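Local coordinates for protein short-chain dehydrogenase/reductase SDR (Burkholderia phymatum, PDB 5IG2) that binds NAD and, as a member of the short-chain dehydrogenase/reductase family, probably catalyses NAD(P)-dependent oxidation of CH-OH groups or the reverse reduction, at residues 173-178 / 191-196; 155-160 / 167-172; 46-51 / 67-72; 76-81 / 130-135. All blocks are in the same frame, centred on the assembly; numbering follows the deposited sequence. Where two conformers were deposited one is given.

In the fold
All four contacts belong to the Rossmann-type fold that holds NAD. Interaction 3 takes the adenine end of the cofactor. Interactions 1 and 2 lie at the nicotinamide end, on opposite sides of the chain's centre from interaction 3, with centres about 24 and 26 Å from it. They share helix 162-185 and touch where Leu-193 CD2 packs on Val-172 CG1 at 3.7 Å. Interaction 4 pairs two helices beside the sheet. It meets interaction 3 where Gln-77 OE1 probably accepts a hydrogen bond from Asp-71 N (2.7 Å), and interaction 1 where Leu-178 packs on Val-130. Interactions 1, 2 and 4 also touch the second subunit.

Interaction 1. Residues 173-178 / 191-196; sequences SLTETL and CSLLCP. With NAD (nicotinamide-adenine-dinucleotide), chain F.
Thr-175 OG1 is gripped by two polar groups, Val-171 O one turn back in its own helix and Asn-148 ND2 on strand 144-149, and it also lies 3.9 Å from Leu-193 CD1. This hydroxyl stands anti to the carbonyl carbon (chi1 -52°), and the methyl CG2 reaches the strand backbone at Ser-192 O, 3.6 Å away. CG2 also rests on Leu-193 CB. Further along, Cys-191 SG sits between its backbone N and carbonyl carbon (chi1 66°). From there it touches Leu-178 CG at 4.0 Å and comes near Thr-175 O, while Leu-178 CD2 covers its CB. Helix and strand run nearly antiparallel, at 159°, with 8.2 Å between the axes: this is the return half of a beta-alpha-beta crossover of the Rossmann fold, strand 144-149, helix 162-185, strand 189-194. Away from the strand, the helix faces the second subunit. There Thr-177 N and OG1 hold Ser-173 O from opposite faces of its carbonyl plane, the OG1 bond measuring 2.7 Å, and Glu-176 forms a salt bridge to Arg-273 of that subunit. Beyond the strand, Pro-196 O comes within 3.3 Å of NAD C5N on the nicotinamide ring.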
# COMPACT_ATOMS: atom_id res chain seq x y z
N SER B 173 -28.76 53.38 19.31
CA SER B 173 -29.80 54.38 19.53
C SER B 173 -30.14 55.14 18.25
O SER B 173 -31.30 55.49 18.03
CB SER B 173 -29.37 55.37 20.61
OG SER B 173 -30.40 56.33 20.79
N LEU B 174 -29.14 55.42 17.40
CA LEU B 174 -29.48 56.10 16.15
C LEU B 174 -30.39 55.22 15.31
O LEU B 174 -31.30 55.72 14.65
CB LEU B 174 -28.23 56.51 15.37
CG LEU B 174 -27.41 55.56 14.50
CD1 LEU B 174 -28.04 55.32 13.13
CD2 LEU B 174 -26.01 56.11 14.32
N THR B 175 -30.18 53.90 15.35
CA THR B 175 -31.00 53.01 14.55
C THR B 175 -32.39 52.86 15.16
O THR B 175 -33.39 52.80 14.43
CB THR B 175 -30.30 51.65 14.40
OG1 THR B 175 -28.95 51.85 13.93
CG2 THR B 175 -31.06 50.72 13.40
N GLU B 176 -32.46 52.79 16.49
CA GLU B 176 -33.77 52.80 17.15
C GLU B 176 -34.54 54.07 16.80
O GLU B 176 -35.76 54.01 16.57
CB GLU B 176 -33.60 52.69 18.67
CG GLU B 176 -33.13 51.31 19.15
CD GLU B 176 -32.82 51.27 20.64
OE1 GLU B 176 -32.85 52.34 21.29
OE2 GLU B 176 -32.57 50.17 21.17
N THR B 177 -33.86 55.22 16.77
CA THR B 177 -34.54 56.46 16.42
C THR B 177 -34.97 56.44 14.97
O THR B 177 -36.07 56.90 14.64
CB THR B 177 -33.65 57.66 16.67
OG1 THR B 177 -33.06 57.56 17.97
CG2 THR B 177 -34.49 58.93 16.59
N LEU B 178 -34.11 55.94 14.08
CA LEU B 178 -34.46 55.84 12.67
C LEU B 178 -35.71 54.99 12.48
O LEU B 178 -36.54 55.28 11.62
CB LEU B 178 -33.28 55.25 11.90
CG LEU B 178 -33.48 54.98 10.40
CD1 LEU B 178 -33.71 56.29 9.65
CD2 LEU B 178 -32.26 54.22 9.85
N CYS B 191 -36.01 49.48 8.83
CA CYS B 191 -34.62 49.29 9.22
C CYS B 191 -34.51 48.21 10.29
O CYS B 191 -35.50 47.85 10.95
CB CYS B 191 -34.01 50.62 9.69
SG CYS B 191 -34.71 51.28 11.22
N SER B 192 -33.30 47.69 10.45
CA SER B 192 -33.00 46.67 11.45
C SER B 192 -31.64 46.95 12.08
O SER B 192 -30.79 47.63 11.51
CB SER B 192 -32.99 45.25 10.86
OG SER B 192 -34.24 44.89 10.29
N LEU B 193 -31.44 46.36 13.25
CA LEU B 193 -30.26 46.60 14.07
C LEU B 193 -29.63 45.25 14.38
O LEU B 193 -30.22 44.44 15.10
CB LEU B 193 -30.64 47.34 15.35
CG LEU B 193 -29.55 47.59 16.40
CD1 LEU B 193 -28.43 48.47 15.84
CD2 LEU B 193 -30.15 48.19 17.68
N LEU B 194 -28.42 45.02 13.87
CA LEU B 194 -27.72 43.74 14.02
C LEU B 194 -26.72 43.82 15.18
O LEU B 194 -25.80 44.65 15.15
CB LEU B 194 -27.02 43.37 12.72
CG LEU B 194 -26.15 42.11 12.72
CD1 LEU B 194 -27.00 40.89 13.03
CD2 LEU B 194 -25.46 41.96 11.38
N CYS B 195 -26.87 42.93 16.17
CA CYS B 195 -26.06 42.95 17.40
C CYS B 195 -25.44 41.59 17.69
O CYS B 195 -25.89 40.86 18.59
CB CYS B 195 -26.91 43.39 18.59
SG CYS B 195 -27.59 45.07 18.45
N PRO B 196 -24.37 41.22 16.98
CA PRO B 196 -23.75 39.91 17.19
C PRO B 196 -22.73 39.93 18.33
O PRO B 196 -22.21 40.97 18.72
CB PRO B 196 -23.03 39.64 15.86
CG PRO B 196 -23.45 40.74 14.93
CD PRO B 196 -23.81 41.89 15.80
PA NAD F . -13.88 42.51 9.23
O1A NAD F . -12.58 43.13 9.56
O2A NAD F . -13.76 41.06 8.75
O5B NAD F . -14.73 43.33 8.17
C5B NAD F . -14.91 44.76 8.31
C4B NAD F . -14.52 45.38 7.00
O4B NAD F . -14.71 46.81 7.07
C3B NAD F . -13.07 45.15 6.56
O3B NAD F . -13.00 44.55 5.27
C2B NAD F . -12.47 46.56 6.54
O2B NAD F . -11.52 46.74 5.50
C1B NAD F . -13.71 47.41 6.29
N9A NAD F . -13.57 48.81 6.68
C8A NAD F . -12.94 49.31 7.79
N7A NAD F . -12.88 50.62 7.82
C5A NAD F . -13.51 51.01 6.65
C6A NAD F . -13.76 52.27 6.09
N6A NAD F . -13.31 53.41 6.60
N1A NAD F . -14.45 52.31 4.93
C2A NAD F . -14.85 51.16 4.37
N3A NAD F . -14.65 49.91 4.80
C4A NAD F . -13.96 49.90 5.95
O3 NAD F . -14.82 42.54 10.51
PN NAD F . -16.36 42.20 10.72
O1N NAD F . -16.90 41.52 9.51
O2N NAD F . -16.48 41.52 12.03
O5D NAD F . -16.95 43.67 10.84
C5D NAD F . -18.26 44.01 10.34
C4D NAD F . -19.02 44.71 11.44
O4D NAD F . -19.39 43.76 12.47
C3D NAD F . -18.26 45.84 12.16
O3D NAD F . -19.12 46.95 12.33
C2D NAD F . -17.93 45.22 13.52
O2D NAD F . -17.79 46.23 14.51
C1D NAD F . -19.18 44.37 13.71
N1N NAD F . -19.10 43.27 14.79
C2N NAD F . -18.18 42.30 14.66
C3N NAD F . -18.12 41.27 15.59
C7N NAD F . -17.24 40.07 15.43
O7N NAD F . -16.98 39.38 16.43
N7N NAD F . -16.67 39.87 14.26
C4N NAD F . -19.03 41.27 16.64
C5N NAD F . -19.98 42.28 16.74
C6N NAD F . -20.00 43.28 15.80

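Interaction 2. Residues 155-160 / 167-172. With NAD (nicotinamide-adenine-dinucleotide), chain F.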
# COMPACT_ATOMS: atom_id res chain seq x y z
N LEU B 155 -24.94 47.01 23.53
CA LEU B 155 -25.92 46.70 24.55
C LEU B 155 -25.29 46.51 25.92
O LEU B 155 -26.01 46.51 26.92
CB LEU B 155 -26.70 45.43 24.19
CG LEU B 155 -27.36 45.39 22.80
CD1 LEU B 155 -27.90 43.97 22.52
CD2 LEU B 155 -28.46 46.43 22.71
N LEU B 156 -23.97 46.34 25.98
CA LEU B 156 -23.18 46.12 27.19
C LEU B 156 -22.03 47.12 27.19
O LEU B 156 -21.78 47.81 26.20
CB LEU B 156 -22.60 44.70 27.22
CG LEU B 156 -23.58 43.55 27.19
CD1 LEU B 156 -22.83 42.26 26.97
CD2 LEU B 156 -24.31 43.50 28.51
N SER B 157 -21.29 47.16 28.30
CA SER B 157 -20.10 47.99 28.40
C SER B 157 -18.95 47.17 28.99
O SER B 157 -18.55 47.36 30.15
CB SER B 157 -20.38 49.25 29.23
OG SER B 157 -21.44 49.98 28.63
N PRO B 158 -18.41 46.24 28.21
CA PRO B 158 -17.29 45.43 28.69
C PRO B 158 -16.04 46.27 28.90
O PRO B 158 -15.80 47.24 28.16
CB PRO B 158 -17.07 44.40 27.56
CG PRO B 158 -18.21 44.59 26.59
CD PRO B 158 -18.77 45.95 26.80
N PRO B 159 -15.20 45.91 29.86
CA PRO B 159 -14.02 46.74 30.16
C PRO B 159 -12.99 46.75 29.04
O PRO B 159 -12.89 45.81 28.24
CB PRO B 159 -13.46 46.11 31.44
CG PRO B 159 -14.06 44.76 31.52
CD PRO B 159 -15.39 44.84 30.85
N SER B 160 -12.23 47.85 28.98
CA SER B 160 -11.11 48.05 28.07
C SER B 160 -11.52 48.11 26.60
O SER B 160 -10.68 47.88 25.71
CB SER B 160 -10.04 46.97 28.28
OG SER B 160 -9.23 47.28 29.40
N SER B 167 -19.16 53.77 20.47
CA SER B 167 -19.58 53.90 19.08
C SER B 167 -20.75 52.97 18.77
O SER B 167 -21.67 53.34 18.03
CB SER B 167 -18.40 53.64 18.13
OG SER B 167 -18.00 52.28 18.11
N LYS B 168 -20.76 51.78 19.35
CA LYS B 168 -21.82 50.83 19.07
C LYS B 168 -23.11 51.18 19.82
O LYS B 168 -24.20 50.93 19.30
CB LYS B 168 -21.35 49.41 19.40
CG LYS B 168 -20.19 48.94 18.51
CD LYS B 168 -20.58 49.01 17.03
CE LYS B 168 -19.56 48.30 16.14
NZ LYS B 168 -20.03 48.22 14.72
N HIS B 169 -23.03 51.76 21.02
CA HIS B 169 -24.24 52.26 21.64
C HIS B 169 -24.83 53.41 20.83
O HIS B 169 -26.06 53.56 20.76
CB HIS B 169 -23.97 52.71 23.08
CG HIS B 169 -23.83 51.58 24.06
ND1 HIS B 169 -24.77 51.32 25.04
CD2 HIS B 169 -22.88 50.63 24.19
CE1 HIS B 169 -24.39 50.27 25.74
NE2 HIS B 169 -23.25 49.83 25.25
N ALA B 170 -23.97 54.22 20.21
CA ALA B 170 -24.45 55.27 19.32
C ALA B 170 -25.20 54.67 18.13
O ALA B 170 -26.29 55.15 17.76
CB ALA B 170 -23.27 56.13 18.86
N VAL B 171 -24.66 53.60 17.52
CA VAL B 171 -25.35 52.95 16.41
C VAL B 171 -26.69 52.38 16.87
O VAL B 171 -27.71 52.50 16.17
CB VAL B 171 -24.46 51.85 15.78
CG1 VAL B 171 -25.22 51.05 14.69
CG2 VAL B 171 -23.18 52.46 15.21
N VAL B 172 -26.71 51.75 18.05
CA VAL B 172 -27.96 51.19 18.56
C VAL B 172 -29.05 52.27 18.63
O VAL B 172 -30.14 52.12 18.06
CB VAL B 172 -27.74 50.54 19.94
CG1 VAL B 172 -29.09 50.27 20.59
CG2 VAL B 172 -26.95 49.22 19.81
PA NAD F . -13.88 42.51 9.23
O1A NAD F . -12.58 43.13 9.56
O2A NAD F . -13.76 41.06 8.75
O5B NAD F . -14.73 43.33 8.17
C5B NAD F . -14.91 44.76 8.31
C4B NAD F . -14.52 45.38 7.00
O4B NAD F . -14.71 46.81 7.07
C3B NAD F . -13.07 45.15 6.56
O3B NAD F . -13.00 44.55 5.27
C2B NAD F . -12.47 46.56 6.54
O2B NAD F . -11.52 46.74 5.50
C1B NAD F . -13.71 47.41 6.29
N9A NAD F . -13.57 48.81 6.68
C8A NAD F . -12.94 49.31 7.79
N7A NAD F . -12.88 50.62 7.82
C5A NAD F . -13.51 51.01 6.65
C6A NAD F . -13.76 52.27 6.09
N6A NAD F . -13.31 53.41 6.60
N1A NAD F . -14.45 52.31 4.93
C2A NAD F . -14.85 51.16 4.37
N3A NAD F . -14.65 49.91 4.80
C4A NAD F . -13.96 49.90 5.95
O3 NAD F . -14.82 42.54 10.51
PN NAD F . -16.36 42.20 10.72
O1N NAD F . -16.90 41.52 9.51
O2N NAD F . -16.48 41.52 12.03
O5D NAD F . -16.95 43.67 10.84
C5D NAD F . -18.26 44.01 10.34
C4D NAD F . -19.02 44.71 11.44
O4D NAD F . -19.39 43.76 12.47
C3D NAD F . -18.26 45.84 12.16
O3D NAD F . -19.12 46.95 12.33
C2D NAD F . -17.93 45.22 13.52
O2D NAD F . -17.79 46.23 14.51
C1D NAD F . -19.18 44.37 13.71
N1N NAD F . -19.10 43.27 14.79
C2N NAD F . -18.18 42.30 14.66
C3N NAD F . -18.12 41.27 15.59
C7N NAD F . -17.24 40.07 15.43
O7N NAD F . -16.98 39.38 16.43
N7N NAD F . -16.67 39.87 14.26
C4N NAD F . -19.03 41.27 16.64
C5N NAD F . -19.98 42.28 16.74
C6N NAD F . -20.00 43.28 15.80
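His-169 NE2 donates to Leu-156 O at 2.7 Å, and this bond is the tight centre of the contact. The N-H points almost straight at the oxygen (176°), which lies practically in the imidazole plane. Seen from the carbonyl, however, the nitrogen stands well above its plane, by 49°. The same ring has Leu-155 N over one face, 3.7 Å from NE2, so the loop backbone meets the ring at one face and at its NE2 edge.

Packing is looser on both flanks. Leu-155 CD2 comes only as close as 4.3 Å to Val-172 CG2. Ser-157 OG lies obliquely to the ring, 3.8 Å from NE2, and is hydrogen-bonded to Glu-176 and Ser-173 of the second subunit. The CB of Leu-156 is directed away from the helix, and its side chain touches helix 267-279. From Pro-158 onward the partly exposed loop no longer touches 167-172, though Pro-158 O is still bonded by Asn-165 ND2 of the same helix.

One residue before the histidine, Lys-168 leads away from the loop to the cofactor. Its NZ donates to both hydroxyls of the nicotinamide ribose, NAD O3D at 2.9 Å and NAD O2D at 3.0 Å, and also bonds Thr-149 O. Tyr-164, four residues earlier, is hydrogen-bonded to NAD as well; together they carry the Tyr-x-x-x-Lys signature of the short-chain dehydrogenase/reductase active site.

Interaction 3. Residues 46-51 / 67-72. With NAD (nicotinamide-adenine-dinucleotide), chain F.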
# COMPACT_ATOMS: atom_id res chain seq x y z
N VAL B 46 -12.64 49.78 2.00
CA VAL B 46 -11.40 50.53 1.81
C VAL B 46 -10.22 49.59 1.54
O VAL B 46 -9.17 50.05 1.07
CB VAL B 46 -11.15 51.43 3.03
CG1 VAL B 46 -10.72 50.59 4.24
CG2 VAL B 46 -10.16 52.52 2.70
N ASP B 47 -10.38 48.30 1.81
CA ASP B 47 -9.37 47.28 1.55
C ASP B 47 -9.54 46.82 0.10
O ASP B 47 -10.30 45.89 -0.20
CB ASP B 47 -9.53 46.14 2.56
CG ASP B 47 -8.43 45.09 2.45
OD1 ASP B 47 -7.75 45.02 1.40
OD2 ASP B 47 -8.27 44.33 3.43
N GLU B 48 -8.80 47.46 -0.80
CA GLU B 48 -9.07 47.23 -2.22
C GLU B 48 -8.77 45.78 -2.61
O GLU B 48 -9.52 45.19 -3.40
CB GLU B 48 -8.30 48.23 -3.09
CG GLU B 48 -7.03 48.76 -2.48
CD GLU B 48 -6.55 50.07 -3.09
OE1 GLU B 48 -6.68 50.26 -4.32
OE2 GLU B 48 -6.04 50.91 -2.33
N GLY B 49 -7.71 45.18 -2.06
CA GLY B 49 -7.38 43.81 -2.42
C GLY B 49 -8.46 42.82 -2.02
O GLY B 49 -8.90 41.99 -2.81
N ALA B 50 -8.91 42.92 -0.76
CA ALA B 50 -9.97 42.04 -0.28
C ALA B 50 -11.26 42.25 -1.05
O ALA B 50 -11.95 41.29 -1.41
CB ALA B 50 -10.18 42.28 1.22
N LEU B 51 -11.61 43.51 -1.33
CA LEU B 51 -12.82 43.81 -2.08
C LEU B 51 -12.77 43.23 -3.48
O LEU B 51 -13.74 42.64 -3.96
CB LEU B 51 -13.03 45.33 -2.14
CG LEU B 51 -14.30 45.83 -2.82
CD1 LEU B 51 -15.55 45.31 -2.12
CD2 LEU B 51 -14.32 47.36 -2.92
N GLY B 67 -17.73 46.46 -7.51
CA GLY B 67 -16.98 46.80 -6.32
C GLY B 67 -16.46 48.22 -6.39
O GLY B 67 -15.89 48.63 -7.41
N VAL B 68 -16.65 48.99 -5.33
CA VAL B 68 -16.31 50.41 -5.31
C VAL B 68 -15.50 50.67 -4.05
O VAL B 68 -16.06 50.65 -2.94
CB VAL B 68 -17.56 51.30 -5.34
CG1 VAL B 68 -17.14 52.79 -5.34
CG2 VAL B 68 -18.44 50.97 -6.54
N ARG B 69 -14.21 50.94 -4.21
CA ARG B 69 -13.40 51.32 -3.06
C ARG B 69 -13.99 52.57 -2.41
O ARG B 69 -14.20 53.59 -3.08
CB ARG B 69 -11.95 51.56 -3.48
CG ARG B 69 -11.03 51.85 -2.31
CD ARG B 69 -9.69 52.40 -2.75
NE ARG B 69 -8.64 52.02 -1.81
CZ ARG B 69 -8.33 52.71 -0.72
NH1 ARG B 69 -8.99 53.82 -0.42
NH2 ARG B 69 -7.35 52.29 0.08
N THR B 70 -14.29 52.47 -1.12
CA THR B 70 -15.02 53.51 -0.41
C THR B 70 -14.50 53.60 1.01
O THR B 70 -14.41 52.58 1.70
CB THR B 70 -16.53 53.21 -0.38
OG1 THR B 70 -17.02 53.05 -1.71
CG2 THR B 70 -17.29 54.32 0.32
N ASP B 71 -14.17 54.81 1.45
CA ASP B 71 -13.89 55.10 2.86
C ASP B 71 -15.19 55.65 3.44
O ASP B 71 -15.55 56.80 3.18
CB ASP B 71 -12.72 56.07 2.98
CG ASP B 71 -12.47 56.54 4.42
OD1 ASP B 71 -13.06 56.00 5.37
OD2 ASP B 71 -11.66 57.48 4.58
N VAL B 72 -15.91 54.83 4.20
CA VAL B 72 -17.26 55.20 4.63
C VAL B 72 -17.24 56.37 5.61
O VAL B 72 -18.28 57.02 5.79
CB VAL B 72 -18.04 54.03 5.28
CG1 VAL B 72 -18.26 52.88 4.27
CG2 VAL B 72 -17.36 53.53 6.57
PA NAD F . -13.88 42.51 9.23
O1A NAD F . -12.58 43.13 9.56
O2A NAD F . -13.76 41.06 8.75
O5B NAD F . -14.73 43.33 8.17
C5B NAD F . -14.91 44.76 8.31
C4B NAD F . -14.52 45.38 7.00
O4B NAD F . -14.71 46.81 7.07
C3B NAD F . -13.07 45.15 6.56
O3B NAD F . -13.00 44.55 5.27
C2B NAD F . -12.47 46.56 6.54
O2B NAD F . -11.52 46.74 5.50
C1B NAD F . -13.71 47.41 6.29
N9A NAD F . -13.57 48.81 6.68
C8A NAD F . -12.94 49.31 7.79
N7A NAD F . -12.88 50.62 7.82
C5A NAD F . -13.51 51.01 6.65
C6A NAD F . -13.76 52.27 6.09
N6A NAD F . -13.31 53.41 6.60
N1A NAD F . -14.45 52.31 4.93
C2A NAD F . -14.85 51.16 4.37
N3A NAD F . -14.65 49.91 4.80
C4A NAD F . -13.96 49.90 5.95
O3 NAD F . -14.82 42.54 10.51
PN NAD F . -16.36 42.20 10.72
O1N NAD F . -16.90 41.52 9.51
O2N NAD F . -16.48 41.52 12.03
O5D NAD F . -16.95 43.67 10.84
C5D NAD F . -18.26 44.01 10.34
C4D NAD F . -19.02 44.71 11.44
O4D NAD F . -19.39 43.76 12.47
C3D NAD F . -18.26 45.84 12.16
O3D NAD F . -19.12 46.95 12.33
C2D NAD F . -17.93 45.22 13.52
O2D NAD F . -17.79 46.23 14.51
C1D NAD F . -19.18 44.37 13.71
N1N NAD F . -19.10 43.27 14.79
C2N NAD F . -18.18 42.30 14.66
C3N NAD F . -18.12 41.27 15.59
C7N NAD F . -17.24 40.07 15.43
O7N NAD F . -16.98 39.38 16.43
N7N NAD F . -16.67 39.87 14.26
C4N NAD F . -19.03 41.27 16.64
C5N NAD F . -19.98 42.28 16.74
C6N NAD F . -20.00 43.28 15.80
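Arg-69 and Glu-48 make the charged part of the contact. Glu-48 OE2 lies 2.9 Å from Arg-69 NE in a salt bridge, with a weak additional bond from NH2 at 3.1 Å. The carboxylate and guanidinium planes are 62° apart, which rules out a flat two-pronged pairing. Glu-48 is modelled in two conformers and touches a crystal neighbour, so this bridge is the tentative element. Val-46 O hangs over one face of the same guanidinium, offset toward its rim, without forming a hydrogen bond.

The van der Waals contacts begin at Val-46. Its CG2 packs against Arg-69 NH1 at 3.6 Å, while CG1, set between the backbone N and the carbonyl carbon (chi1 73°), packs 3.7 Å from NAD C5A in the adenine. Nearer the start of 67-72, Leu-51 CD2 rests on the strand backbone at Val-68 C, also 3.7 Å away.

Hydrogen bonds to the cofactor come from the 67-72 side. Asp-71 OD1 accepts from NAD N6A at 2.9 Å and is also bonded by Ser-73 OG. Val-72 N donates to NAD N1A at 3.0 Å and a nearly straight 170°. Between them they read the amino group and ring nitrogen of adenine. In the 46-51 segment, Asp-47 is the N-cap of helix 48-60, its OD1 taking Ala-50 N.

Strand 65-69 is the outermost of the sheet within this chain, beside 40-45; helix 48-60 crosses between these two in a beta-alpha-beta unit. Val-68 and Thr-70, whose CB atoms are directed away from 46-51, pack on Leu-81 of helix 75-89.

Interaction 4. Residues 76-81 / 130-135; sequences AQVQAL and VRVFAP
Val-132 is the main bump of this helix pair, its CB directed toward 76-81, where the CA of Gln-79 is nearest. Both its methyls lie against Gln-79: CG1 is 4.1 Å from Gln-79 CA, and CG2 meets Gln-79 OE1 and Val-78 CG1. Val-78 CG1 fits into the dip between Val-132 CG2 and Phe-133 CE2, 4.0 Å from each. Phe-133 CG lies anti to its own carbonyl carbon (chi1 -74°), and the ring reaches forward until CZ arrives 4.3 Å from Leu-81 CG. One face of the ring is partly covered by Val-132 CG1, off toward the rim. The segments run at 26° to each other with axes 9.4 Å apart; the side chains approach obliquely.

On the outer flank the filling becomes polar. Gln-79 bends at chi2 (66°), and its OE1 lies over Val-132 CG2 at 3.8 Å. A water donates to this oxygen at 3.0 Å and accepts from Arg-131 NH1 in the guanidinium plane, bridging the helices, while Gln-79 NE2 bonds Asp-83 one turn on.

On the sheet side, Leu-81 rests on Val-42 and Ala-44 of strand 40-45, and both Leu-81 and Phe-133 reach Val-18 of strand 16-20. Helix 112-140 is in turn packed through Val-130, Ala-134 and Pro-135 against Trp-108 of the second subunit, which places it between helix 75-89 and the subunit interface.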
# COMPACT_ATOMS: atom_id res chain seq x y z
N ALA B 76 -18.28 62.39 1.11
CA ALA B 76 -18.27 62.47 -0.34
C ALA B 76 -18.15 61.09 -0.97
O ALA B 76 -18.76 60.82 -2.01
CB ALA B 76 -17.13 63.37 -0.81
N GLN B 77 -17.38 60.19 -0.35
CA GLN B 77 -17.21 58.87 -0.94
C GLN B 77 -18.46 58.02 -0.77
O GLN B 77 -18.78 57.21 -1.64
CB GLN B 77 -15.99 58.16 -0.35
CG GLN B 77 -14.69 58.86 -0.69
CD GLN B 77 -13.48 58.02 -0.35
OE1 GLN B 77 -13.57 56.80 -0.28
NE2 GLN B 77 -12.34 58.67 -0.14
N VAL B 78 -19.17 58.18 0.35
CA VAL B 78 -20.44 57.49 0.49
C VAL B 78 -21.42 57.99 -0.57
O VAL B 78 -22.14 57.19 -1.19
CB VAL B 78 -20.99 57.68 1.92
CG1 VAL B 78 -22.36 57.03 2.05
CG2 VAL B 78 -19.99 57.13 2.92
N GLN B 79 -21.46 59.30 -0.81
CA GLN B 79 -22.28 59.83 -1.89
C GLN B 79 -21.86 59.24 -3.23
O GLN B 79 -22.71 58.92 -4.07
CB GLN B 79 -22.20 61.35 -1.92
CG GLN B 79 -23.06 61.99 -3.00
CD GLN B 79 -24.56 61.78 -2.77
OE1 GLN B 79 -25.11 62.23 -1.76
NE2 GLN B 79 -25.22 61.10 -3.71
N ALA B 80 -20.55 59.09 -3.46
CA ALA B 80 -20.08 58.51 -4.71
C ALA B 80 -20.51 57.05 -4.84
O ALA B 80 -20.78 56.58 -5.95
CB ALA B 80 -18.56 58.63 -4.80
N LEU B 81 -20.59 56.34 -3.71
CA LEU B 81 -21.05 54.96 -3.72
C LEU B 81 -22.51 54.86 -4.14
O LEU B 81 -22.88 53.98 -4.93
CB LEU B 81 -20.84 54.34 -2.33
CG LEU B 81 -21.33 52.91 -2.13
CD1 LEU B 81 -20.54 51.94 -3.01
CD2 LEU B 81 -21.27 52.52 -0.65
N VAL B 130 -27.01 56.43 6.14
CA VAL B 130 -28.41 56.79 6.33
C VAL B 130 -28.73 58.09 5.61
O VAL B 130 -29.73 58.19 4.87
CB VAL B 130 -28.73 56.90 7.83
CG1 VAL B 130 -30.09 57.59 8.06
CG2 VAL B 130 -28.68 55.51 8.47
N ARG B 131 -27.89 59.11 5.80
CA ARG B 131 -28.15 60.43 5.21
C ARG B 131 -28.20 60.36 3.69
O ARG B 131 -29.05 61.02 3.06
CB ARG B 131 -27.08 61.42 5.66
CG ARG B 131 -27.21 62.80 5.04
CD ARG B 131 -26.12 63.73 5.56
NE ARG B 131 -24.78 63.18 5.35
CZ ARG B 131 -24.14 63.22 4.19
NH1 ARG B 131 -24.72 63.77 3.12
NH2 ARG B 131 -22.92 62.70 4.09
N VAL B 132 -27.31 59.59 3.07
CA VAL B 132 -27.24 59.55 1.62
C VAL B 132 -28.33 58.66 1.04
O VAL B 132 -29.01 59.04 0.07
CB VAL B 132 -25.84 59.09 1.17
CG1 VAL B 132 -25.86 58.73 -0.30
CG2 VAL B 132 -24.81 60.19 1.47
N PHE B 133 -28.53 57.48 1.61
CA PHE B 133 -29.37 56.48 0.95
C PHE B 133 -30.83 56.53 1.38
O PHE B 133 -31.71 56.17 0.57
CB PHE B 133 -28.82 55.07 1.21
CG PHE B 133 -27.57 54.76 0.44
CD1 PHE B 133 -27.64 54.23 -0.83
CD2 PHE B 133 -26.32 54.99 1.00
CE1 PHE B 133 -26.48 53.92 -1.54
CE2 PHE B 133 -25.15 54.70 0.30
CZ PHE B 133 -25.24 54.16 -0.97
N ALA B 134 -31.14 56.93 2.62
CA ALA B 134 -32.54 57.01 3.01
C ALA B 134 -33.37 57.90 2.09
O ALA B 134 -34.46 57.47 1.69
CB ALA B 134 -32.67 57.44 4.48
N PRO B 135 -32.93 59.10 1.70
CA PRO B 135 -33.74 59.88 0.75
C PRO B 135 -33.94 59.18 -0.58
O PRO B 135 -35.03 59.25 -1.16
CB PRO B 135 -32.94 61.19 0.58
CG PRO B 135 -32.06 61.26 1.76
CD PRO B 135 -31.72 59.84 2.10
O HOH W 1 -23.82 63.95 0.31